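Local coordinates for protein lactaldehyde dehydrogenase (Escherichia coli, PDB 2HG2) that oxidises L-lactaldehyde to L-lactate, and glycolaldehyde to glycolate, with NAD(+) as the hydride acceptor, working as a homotetramer, at residues A[286-291]-A[439-444]; A[366-371]-A[386-391]; A[265-270]-A[302-307]; A[249-254]-A[409-414]. One frame throughout, in Å; residues are numbered along the deposited sequence.

Contacts 1, 2 and 4 reach the same mixed sheet, with contact 3 lying on helices beside it. Contacts 1 and 4, their centres 11 Å apart, border the substrate pocket: E443 and N286 of contact 1 and E251 of contact 4 all bind (S)-lactate, and H449 adjoins both glutamates. They touch where N441 OD1 lies 3.5 Å from S414 CB. Contact 2 meets contact 1 through neighbouring strands 290-294 and 388-394, where V291 N lies 3.2 Å from P390 O, a probable hydrogen bond. Contact 3, about 25 Å centre to centre from contact 4, packs on contact 2, with L371 CD1 3.5 Å from V302 CG1.

Contact 1: residues A[286-291]-A[439-444]; sequences NCAERV and RENFEA
E443 places its CG between the backbone N and the carbonyl carbon (chi1 63°) and then bends at chi2, which carries its carboxylate back to the amide of N286. There OE1 accepts from N286 ND2 at 2.6 Å through its syn lone pair, the donor N-H pointing well at it and OE1 lying close to the amide plane of N286. The carboxylate and amide planes are turned 45° against each other. N286 itself has an off-staggered chi1 and is poorly ordered, which leaves the precise shortness of this bond uncertain. N441 enters beside it: the two amides slide past one another in opposite directions, their planes 24° apart, and N441 CB comes 3.7 Å from N286 OD1. A weak hydrogen bond runs from N441 ND2 to N286 O over 3.4 Å. In the aldehyde dehydrogenase fold this is where the chain just after the active-site cysteine C285 meets the loop that follows strand 434-437, and together they line the substrate pocket. N286 and E443 both bind (S)-lactate, and N286 is thought important for substrate specificity. The other carboxylate oxygen, E443 OE2, forms a salt bridge with NH2 of R161, another residue that binds (S)-lactate, while the side chain also touches H449 of its own chain and Y476 of the second subunit. Were E443 shortened to an alanine, R161 is likely to lose this counter-charge and N286 ND2 its acceptor, leaving the amide able to turn. Within the same loop R439 grips E440 O side-on with NE (2.9 Å) and NH2 (3.0 Å).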
# COMPACT_ATOMS: atom_id res chain seq x y z
N ASN A 286 29.60 -2.57 -0.50
CA ASN A 286 28.85 -3.42 0.43
C ASN A 286 29.66 -3.82 1.65
O ASN A 286 29.31 -3.51 2.79
CB ASN A 286 28.40 -4.69 -0.29
CG ASN A 286 26.90 -4.82 -0.35
OD1 ASN A 286 26.23 -4.85 0.68
ND2 ASN A 286 26.37 -4.90 -1.57
N CYS A 287 30.75 -4.54 1.38
CA CYS A 287 31.67 -5.05 2.38
C CYS A 287 31.95 -4.17 3.59
O CYS A 287 31.96 -2.95 3.51
CB CYS A 287 33.00 -5.38 1.70
SG CYS A 287 33.39 -4.32 0.29
N ALA A 288 32.18 -4.83 4.73
CA ALA A 288 32.50 -4.13 5.97
C ALA A 288 33.88 -3.52 5.77
O ALA A 288 34.82 -4.21 5.39
CB ALA A 288 32.52 -5.11 7.13
N GLU A 289 33.99 -2.22 6.01
CA GLU A 289 35.26 -1.53 5.84
C GLU A 289 35.70 -0.87 7.14
O GLU A 289 36.77 -0.27 7.21
CB GLU A 289 35.12 -0.48 4.72
CG GLU A 289 36.44 0.01 4.16
CD GLU A 289 36.30 0.69 2.81
OE1 GLU A 289 35.90 0.01 1.84
OE2 GLU A 289 36.58 1.90 2.73
N ARG A 290 34.87 -1.00 8.16
CA ARG A 290 35.16 -0.45 9.48
C ARG A 290 34.64 -1.48 10.49
O ARG A 290 33.43 -1.70 10.59
CB ARG A 290 34.43 0.88 9.69
CG ARG A 290 34.93 2.04 8.84
CD ARG A 290 34.32 3.38 9.30
NE ARG A 290 32.91 3.55 8.93
CZ ARG A 290 31.98 4.04 9.75
NH1 ARG A 290 32.28 4.39 10.99
NH2 ARG A 290 30.73 4.19 9.32
N VAL A 291 35.55 -2.11 11.22
CA VAL A 291 35.14 -3.12 12.19
C VAL A 291 35.33 -2.64 13.63
O VAL A 291 36.44 -2.31 14.03
CB VAL A 291 35.94 -4.43 12.02
CG1 VAL A 291 35.35 -5.50 12.91
CG2 VAL A 291 35.93 -4.87 10.56
N ARG A 439 24.64 -11.91 10.09
CA ARG A 439 24.78 -12.47 8.74
C ARG A 439 25.65 -11.53 7.91
O ARG A 439 25.92 -10.40 8.33
CB ARG A 439 23.41 -12.66 8.07
CG ARG A 439 22.60 -11.39 7.90
CD ARG A 439 21.65 -11.48 6.69
NE ARG A 439 22.37 -11.37 5.43
CZ ARG A 439 21.81 -11.27 4.23
NH1 ARG A 439 20.49 -11.26 4.09
NH2 ARG A 439 22.58 -11.16 3.15
N GLU A 440 26.08 -11.97 6.73
CA GLU A 440 26.93 -11.14 5.88
C GLU A 440 26.14 -10.16 5.01
O GLU A 440 24.97 -10.38 4.72
CB GLU A 440 27.83 -12.01 5.00
CG GLU A 440 27.14 -12.69 3.84
CD GLU A 440 26.09 -13.69 4.28
OE1 GLU A 440 26.34 -14.41 5.27
OE2 GLU A 440 25.03 -13.76 3.63
N ASN A 441 26.80 -9.08 4.59
CA ASN A 441 26.15 -8.06 3.78
C ASN A 441 25.97 -8.42 2.30
O ASN A 441 26.94 -8.56 1.56
CB ASN A 441 26.92 -6.73 3.85
CG ASN A 441 27.45 -6.42 5.23
OD1 ASN A 441 26.82 -6.73 6.25
ND2 ASN A 441 28.61 -5.78 5.29
N PHE A 442 24.71 -8.55 1.89
CA PHE A 442 24.35 -8.84 0.50
C PHE A 442 22.86 -8.53 0.34
O PHE A 442 22.01 -9.28 0.83
CB PHE A 442 24.62 -10.31 0.16
CG PHE A 442 24.53 -10.61 -1.32
CD1 PHE A 442 24.51 -11.93 -1.77
CD2 PHE A 442 24.48 -9.58 -2.26
CE1 PHE A 442 24.44 -12.21 -3.14
CE2 PHE A 442 24.41 -9.85 -3.63
CZ PHE A 442 24.39 -11.17 -4.07
N GLU A 443 22.54 -7.44 -0.34
CA GLU A 443 21.15 -7.02 -0.53
C GLU A 443 20.31 -7.96 -1.39
O GLU A 443 20.78 -8.51 -2.37
CB GLU A 443 21.09 -5.61 -1.14
CG GLU A 443 21.70 -5.51 -2.52
CD GLU A 443 23.17 -5.12 -2.49
OE1 GLU A 443 23.92 -5.70 -1.66
OE2 GLU A 443 23.58 -4.25 -3.28
N ALA A 444 19.04 -8.12 -1.00
CA ALA A 444 18.10 -8.96 -1.73
C ALA A 444 17.46 -8.15 -2.86
O ALA A 444 17.31 -6.93 -2.75
CB ALA A 444 17.02 -9.49 -0.77

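Contact 2: residues A[366-371]-A[386-391]; sequences PPTLLL and GPVLPV
T368 O takes the shortest bond between the strands, 2.8 Å from L389 N, and the same oxygen receives a CA-H...O contact from V388 CA at 3.4 Å. The pair is a parallel ladder in the main sheet of the catalytic domain, strands 368-371 and 388-391 running 16° apart with their axes 4.7 Å from each other. T368 N bonds to P387 O (2.9 Å), L370 N to L389 O, and V391 N to L370 O. The second of these reaches L389 O from well above the carbonyl plane. Strand 350-353 continues the sheet antiparallel on the outer side of 368-371, and strand 290-294 lies along the other side of 388-394. Side chains alternate between two helix layers: L369 and L389 face helix 295-310, whereas L370 and V388 face helix 331-347. On the latter face the side chains of L370 and V388 cross obliquely, CD1 of the first 3.8 Å from CG1 of the second. On the former, L369 puts its CG anti to the backbone N (chi1 -174°), and this sends CD1 over the partner strand to V391 CG2 at 3.9 Å. T368 OG1 is held twice, by G355 N of the same chain and by its own bond to P366 O, 2.9 Å long.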
# COMPACT_ATOMS: atom_id res chain seq x y z
N PRO A 366 47.83 -7.35 -0.91
CA PRO A 366 47.47 -8.43 -0.00
C PRO A 366 46.46 -8.03 1.05
O PRO A 366 46.38 -6.86 1.43
CB PRO A 366 48.81 -8.82 0.61
CG PRO A 366 49.50 -7.49 0.72
CD PRO A 366 49.19 -6.85 -0.63
N PRO A 367 45.64 -8.98 1.51
CA PRO A 367 44.67 -8.60 2.54
C PRO A 367 45.45 -8.00 3.70
O PRO A 367 46.51 -8.50 4.09
CB PRO A 367 43.98 -9.93 2.89
CG PRO A 367 44.93 -10.99 2.39
CD PRO A 367 45.49 -10.39 1.13
N THR A 368 44.94 -6.90 4.25
CA THR A 368 45.64 -6.23 5.32
C THR A 368 44.78 -5.98 6.55
O THR A 368 43.61 -5.62 6.45
CB THR A 368 46.20 -4.89 4.81
OG1 THR A 368 47.08 -5.15 3.71
CG2 THR A 368 46.94 -4.17 5.91
N LEU A 369 45.39 -6.19 7.71
CA LEU A 369 44.70 -6.00 8.97
C LEU A 369 45.43 -4.91 9.75
O LEU A 369 46.62 -5.05 10.06
CB LEU A 369 44.68 -7.31 9.75
CG LEU A 369 43.89 -7.35 11.06
CD1 LEU A 369 42.44 -6.94 10.81
CD2 LEU A 369 43.96 -8.76 11.62
N LEU A 370 44.72 -3.83 10.06
CA LEU A 370 45.30 -2.73 10.82
C LEU A 370 44.67 -2.69 12.20
O LEU A 370 43.45 -2.62 12.33
CB LEU A 370 45.07 -1.41 10.09
CG LEU A 370 45.64 -1.35 8.67
CD1 LEU A 370 45.36 0.01 8.05
CD2 LEU A 370 47.14 -1.61 8.71
N LEU A 371 45.51 -2.74 13.23
CA LEU A 371 45.01 -2.72 14.60
C LEU A 371 45.36 -1.42 15.31
O LEU A 371 46.07 -0.57 14.76
CB LEU A 371 45.56 -3.91 15.40
CG LEU A 371 45.31 -5.31 14.81
CD1 LEU A 371 45.64 -6.37 15.87
CD2 LEU A 371 43.86 -5.45 14.36
N GLY A 386 40.91 -1.26 -1.77
CA GLY A 386 41.44 -2.59 -1.57
C GLY A 386 40.95 -3.35 -0.36
O GLY A 386 40.08 -2.87 0.37
N PRO A 387 41.50 -4.55 -0.11
CA PRO A 387 41.16 -5.43 1.01
C PRO A 387 41.87 -5.07 2.31
O PRO A 387 42.79 -5.78 2.74
CB PRO A 387 41.57 -6.79 0.49
CG PRO A 387 42.83 -6.47 -0.24
CD PRO A 387 42.46 -5.21 -1.01
N VAL A 388 41.46 -3.98 2.94
CA VAL A 388 42.07 -3.55 4.19
C VAL A 388 41.01 -3.50 5.28
O VAL A 388 39.94 -2.93 5.09
CB VAL A 388 42.69 -2.16 4.03
CG1 VAL A 388 43.45 -1.79 5.29
CG2 VAL A 388 43.61 -2.14 2.82
N LEU A 389 41.32 -4.08 6.44
CA LEU A 389 40.37 -4.08 7.55
C LEU A 389 40.87 -3.39 8.81
O LEU A 389 41.70 -3.94 9.54
CB LEU A 389 39.97 -5.52 7.91
CG LEU A 389 38.87 -6.17 7.07
CD1 LEU A 389 38.63 -7.59 7.56
CD2 LEU A 389 37.59 -5.34 7.20
N PRO A 390 40.39 -2.17 9.07
CA PRO A 390 40.79 -1.42 10.26
C PRO A 390 39.92 -1.89 11.43
O PRO A 390 38.74 -2.18 11.24
CB PRO A 390 40.51 0.02 9.87
CG PRO A 390 39.28 -0.11 9.01
CD PRO A 390 39.61 -1.31 8.15
N VAL A 391 40.51 -1.99 12.61
CA VAL A 391 39.76 -2.45 13.78
C VAL A 391 39.87 -1.48 14.94
O VAL A 391 40.95 -0.99 15.25
CB VAL A 391 40.26 -3.84 14.26
CG1 VAL A 391 39.44 -4.29 15.45
CG2 VAL A 391 40.17 -4.85 13.12

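Contact 3: residues A[265-270]-A[302-307]; sequences DLELAV and VNRLGE
R304 runs out from its helix across V270 and L266, its CB lying 4.0 Å from V270 CG2, the two side chains crossing at about a right angle. From CG to NE the chain is extended, with chi3 at 180°. CD passes L266 CD2 at 3.7 Å, and NE comes closer still to the same methyl, 3.4 Å. CD2 therefore sits over one face of the guanidinium, offset toward its rim. L266 reaches there because its CG stands anti to the backbone N (chi1 -179°). At the tip, NH1 abuts E267 CG at the edge of the flat group, 3.0 Å away, a tight approach. Its ion pair with E267 OE2 is long, 4.0 Å, and no hydrogen bond joins the two segments. With only an alanine methyl at L266, that guanidinium face would probably lose its cover and R304 be left freer to swing. Deeper in, V270 CG1 rests 3.8 Å from L305 CA. Ahead of helix 266-277, D265 is the N-cap, its OD1 accepting from L268 N at 2.9 Å. The short helical segments cross at -43°. Helix 266-277 is the connection of a parallel beta-alpha-beta unit between strands 257-260 and 290-294, and helix 295-310 leaves the latter strand to pack on L369 and L371 of strand 368-371.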
# COMPACT_ATOMS: atom_id res chain seq x y z
N ASP A 265 28.29 -14.47 18.12
CA ASP A 265 28.71 -15.79 17.70
C ASP A 265 30.02 -15.52 16.97
O ASP A 265 30.02 -15.21 15.78
CB ASP A 265 27.70 -16.41 16.74
CG ASP A 265 28.06 -17.83 16.34
OD1 ASP A 265 29.21 -18.06 15.89
OD2 ASP A 265 27.19 -18.72 16.46
N LEU A 266 31.12 -15.61 17.71
CA LEU A 266 32.44 -15.35 17.18
C LEU A 266 32.71 -15.99 15.82
O LEU A 266 33.14 -15.33 14.88
CB LEU A 266 33.49 -15.83 18.18
CG LEU A 266 34.96 -15.62 17.80
CD1 LEU A 266 35.21 -14.16 17.43
CD2 LEU A 266 35.84 -16.04 18.97
N GLU A 267 32.44 -17.29 15.71
CA GLU A 267 32.68 -18.02 14.47
C GLU A 267 31.91 -17.42 13.30
O GLU A 267 32.48 -17.19 12.22
CB GLU A 267 32.30 -19.49 14.68
CG GLU A 267 32.88 -20.07 15.96
CD GLU A 267 32.32 -21.45 16.30
OE1 GLU A 267 31.07 -21.58 16.36
OE2 GLU A 267 33.12 -22.38 16.51
N LEU A 268 30.63 -17.17 13.50
CA LEU A 268 29.77 -16.59 12.47
C LEU A 268 30.22 -15.19 12.05
O LEU A 268 30.33 -14.90 10.86
CB LEU A 268 28.32 -16.54 12.98
CG LEU A 268 27.31 -15.68 12.22
CD1 LEU A 268 27.27 -16.07 10.74
CD2 LEU A 268 25.94 -15.85 12.87
N ALA A 269 30.48 -14.35 13.04
CA ALA A 269 30.92 -12.98 12.78
C ALA A 269 32.19 -12.91 11.94
O ALA A 269 32.25 -12.15 10.97
CB ALA A 269 31.12 -12.24 14.10
N VAL A 270 33.21 -13.68 12.31
CA VAL A 270 34.47 -13.66 11.58
C VAL A 270 34.28 -14.05 10.12
O VAL A 270 34.86 -13.44 9.22
CB VAL A 270 35.51 -14.60 12.22
CG1 VAL A 270 36.79 -14.61 11.39
CG2 VAL A 270 35.82 -14.14 13.64
N VAL A 302 40.08 -10.73 17.07
CA VAL A 302 41.20 -10.32 16.23
C VAL A 302 42.10 -11.48 15.82
O VAL A 302 42.64 -11.48 14.72
CB VAL A 302 42.04 -9.23 16.93
CG1 VAL A 302 43.18 -8.79 16.02
CG2 VAL A 302 41.16 -8.04 17.28
N ASN A 303 42.28 -12.47 16.70
CA ASN A 303 43.12 -13.62 16.38
C ASN A 303 42.52 -14.44 15.25
O ASN A 303 43.18 -14.71 14.24
CB ASN A 303 43.33 -14.52 17.61
CG ASN A 303 44.22 -13.88 18.66
OD1 ASN A 303 45.26 -13.30 18.34
ND2 ASN A 303 43.83 -13.99 19.93
N ARG A 304 41.26 -14.83 15.41
CA ARG A 304 40.58 -15.62 14.38
C ARG A 304 40.50 -14.86 13.06
O ARG A 304 40.71 -15.44 12.00
CB ARG A 304 39.17 -15.99 14.84
CG ARG A 304 39.13 -16.87 16.07
CD ARG A 304 37.77 -17.55 16.18
NE ARG A 304 37.68 -18.42 17.35
CZ ARG A 304 36.70 -19.29 17.55
NH1 ARG A 304 35.74 -19.42 16.65
NH2 ARG A 304 36.68 -20.04 18.65
N LEU A 305 40.19 -13.57 13.13
CA LEU A 305 40.09 -12.76 11.93
C LEU A 305 41.44 -12.74 11.23
O LEU A 305 41.52 -12.86 10.00
CB LEU A 305 39.64 -11.34 12.28
CG LEU A 305 39.45 -10.35 11.12
CD1 LEU A 305 38.43 -10.89 10.13
CD2 LEU A 305 39.00 -9.01 11.67
N GLY A 306 42.50 -12.59 12.02
CA GLY A 306 43.84 -12.55 11.46
C GLY A 306 44.20 -13.82 10.71
O GLY A 306 44.81 -13.77 9.65
N GLU A 307 43.81 -14.97 11.26
CA GLU A 307 44.10 -16.25 10.63
C GLU A 307 43.24 -16.42 9.38
O GLU A 307 43.72 -16.85 8.34
CB GLU A 307 43.82 -17.40 11.60
CG GLU A 307 44.66 -17.35 12.87
CD GLU A 307 44.29 -18.44 13.86
OE1 GLU A 307 44.39 -19.63 13.50
OE2 GLU A 307 43.89 -18.10 15.00

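Contact 4: residues A[249-254]-A[409-414]; sequences CLELGG and YGLTSS. With SO4 (sulfate ion), chain B.
A glycine backbone, not a side chain, lies over the face of the Y409 ring: G254 CA is 3.5 Å from Y409 CG, and G254 C stands over the same ring. Next to it G253 O approaches Y409 CD2 obliquely, also at 3.5 Å. A CB on G254 would press against Y409 CB, and G253 has the positive phi (70°) that glycine takes readily. These glycines end the E-L-G-G sequence of the aldehyde dehydrogenase glutamate signature, which leads from strand 247-251 of the cofactor-binding sheet into strand 257-260 of the catalytic domain. E251, which binds (S)-lactate and is inferred to be catalytic, folds back at chi2 so that OE2 takes G253 N at 3.0 Å nearly along its C-O axis; OE1 has a weak bond to H449. From the other segment L411 CD2 comes 4.0 Å from E251 OE2, the side chains crossing at about a right angle. A sulfate, probably from the crystallisation liquor, occupies the bend beside Y409 and L411. T412 N donates to its O3 at 3.0 Å, nearly straight, and K255 N is a second donor, but other contacts are too close, making its exact placement doubtful. S455 OG ties the two segments, hydrogen-bonded to both G253 O and G410 N.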
# COMPACT_ATOMS: atom_id res chain seq x y z
N CYS A 249 19.45 9.70 -9.57
CA CYS A 249 19.39 8.50 -8.77
C CYS A 249 20.86 8.12 -8.63
O CYS A 249 21.50 7.67 -9.59
CB CYS A 249 18.61 7.41 -9.51
SG CYS A 249 18.35 5.91 -8.54
N LEU A 250 21.41 8.33 -7.44
CA LEU A 250 22.82 8.08 -7.20
C LEU A 250 23.09 7.08 -6.08
O LEU A 250 22.41 7.08 -5.06
CB LEU A 250 23.52 9.41 -6.89
CG LEU A 250 23.21 10.56 -7.86
CD1 LEU A 250 23.77 11.88 -7.31
CD2 LEU A 250 23.80 10.25 -9.23
N GLU A 251 24.09 6.23 -6.29
CA GLU A 251 24.52 5.24 -5.31
C GLU A 251 26.02 5.49 -5.32
O GLU A 251 26.71 5.15 -6.28
CB GLU A 251 24.19 3.84 -5.80
CG GLU A 251 24.13 2.79 -4.70
CD GLU A 251 25.44 2.06 -4.49
OE1 GLU A 251 25.45 0.82 -4.64
OE2 GLU A 251 26.46 2.72 -4.17
N LEU A 252 26.54 6.10 -4.26
CA LEU A 252 27.95 6.45 -4.23
C LEU A 252 28.86 5.70 -3.26
O LEU A 252 29.87 6.24 -2.80
CB LEU A 252 28.08 7.98 -4.03
CG LEU A 252 27.14 8.83 -4.90
CD1 LEU A 252 27.29 10.31 -4.58
CD2 LEU A 252 27.43 8.58 -6.39
N GLY A 253 28.52 4.46 -2.95
CA GLY A 253 29.35 3.66 -2.06
C GLY A 253 29.39 4.09 -0.61
O GLY A 253 28.54 4.86 -0.15
N GLY A 254 30.37 3.57 0.13
CA GLY A 254 30.49 3.91 1.53
C GLY A 254 31.69 3.37 2.29
O GLY A 254 32.75 3.13 1.73
N TYR A 409 28.98 8.67 4.88
CA TYR A 409 28.32 7.62 4.12
C TYR A 409 27.30 6.92 5.01
O TYR A 409 27.48 6.83 6.24
CB TYR A 409 29.36 6.61 3.60
CG TYR A 409 30.43 7.22 2.72
CD1 TYR A 409 31.69 7.55 3.25
CD2 TYR A 409 30.19 7.49 1.37
CE1 TYR A 409 32.68 8.14 2.44
CE2 TYR A 409 31.17 8.07 0.56
CZ TYR A 409 32.41 8.39 1.10
OH TYR A 409 33.39 8.94 0.29
N GLY A 410 26.22 6.44 4.40
CA GLY A 410 25.17 5.78 5.17
C GLY A 410 24.36 4.77 4.38
O GLY A 410 23.13 4.78 4.40
N LEU A 411 25.06 3.88 3.68
CA LEU A 411 24.44 2.85 2.88
C LEU A 411 24.19 1.55 3.65
O LEU A 411 23.05 1.13 3.81
CB LEU A 411 25.32 2.55 1.66
CG LEU A 411 24.79 1.60 0.59
CD1 LEU A 411 23.59 2.19 -0.14
CD2 LEU A 411 25.93 1.34 -0.40
N THR A 412 25.26 0.94 4.15
CA THR A 412 25.16 -0.35 4.84
C THR A 412 25.83 -0.41 6.21
O THR A 412 26.81 0.29 6.47
CB THR A 412 25.78 -1.46 3.96
OG1 THR A 412 25.09 -1.51 2.70
CG2 THR A 412 25.67 -2.82 4.64
N SER A 413 25.30 -1.26 7.08
CA SER A 413 25.85 -1.45 8.42
C SER A 413 25.54 -2.88 8.87
O SER A 413 24.71 -3.55 8.27
CB SER A 413 25.22 -0.45 9.40
OG SER A 413 23.83 -0.69 9.55
N SER A 414 26.20 -3.34 9.93
CA SER A 414 25.96 -4.69 10.43
C SER A 414 26.30 -4.82 11.91
O SER A 414 27.13 -4.07 12.43
CB SER A 414 26.78 -5.70 9.63
OG SER A 414 28.17 -5.52 9.82
S SO4 B . 28.22 2.86 4.59
O1 SO4 B . 29.27 3.80 4.19
O2 SO4 B . 26.99 3.60 4.80
O3 SO4 B . 28.04 1.83 3.55
O4 SO4 B . 28.61 2.22 5.86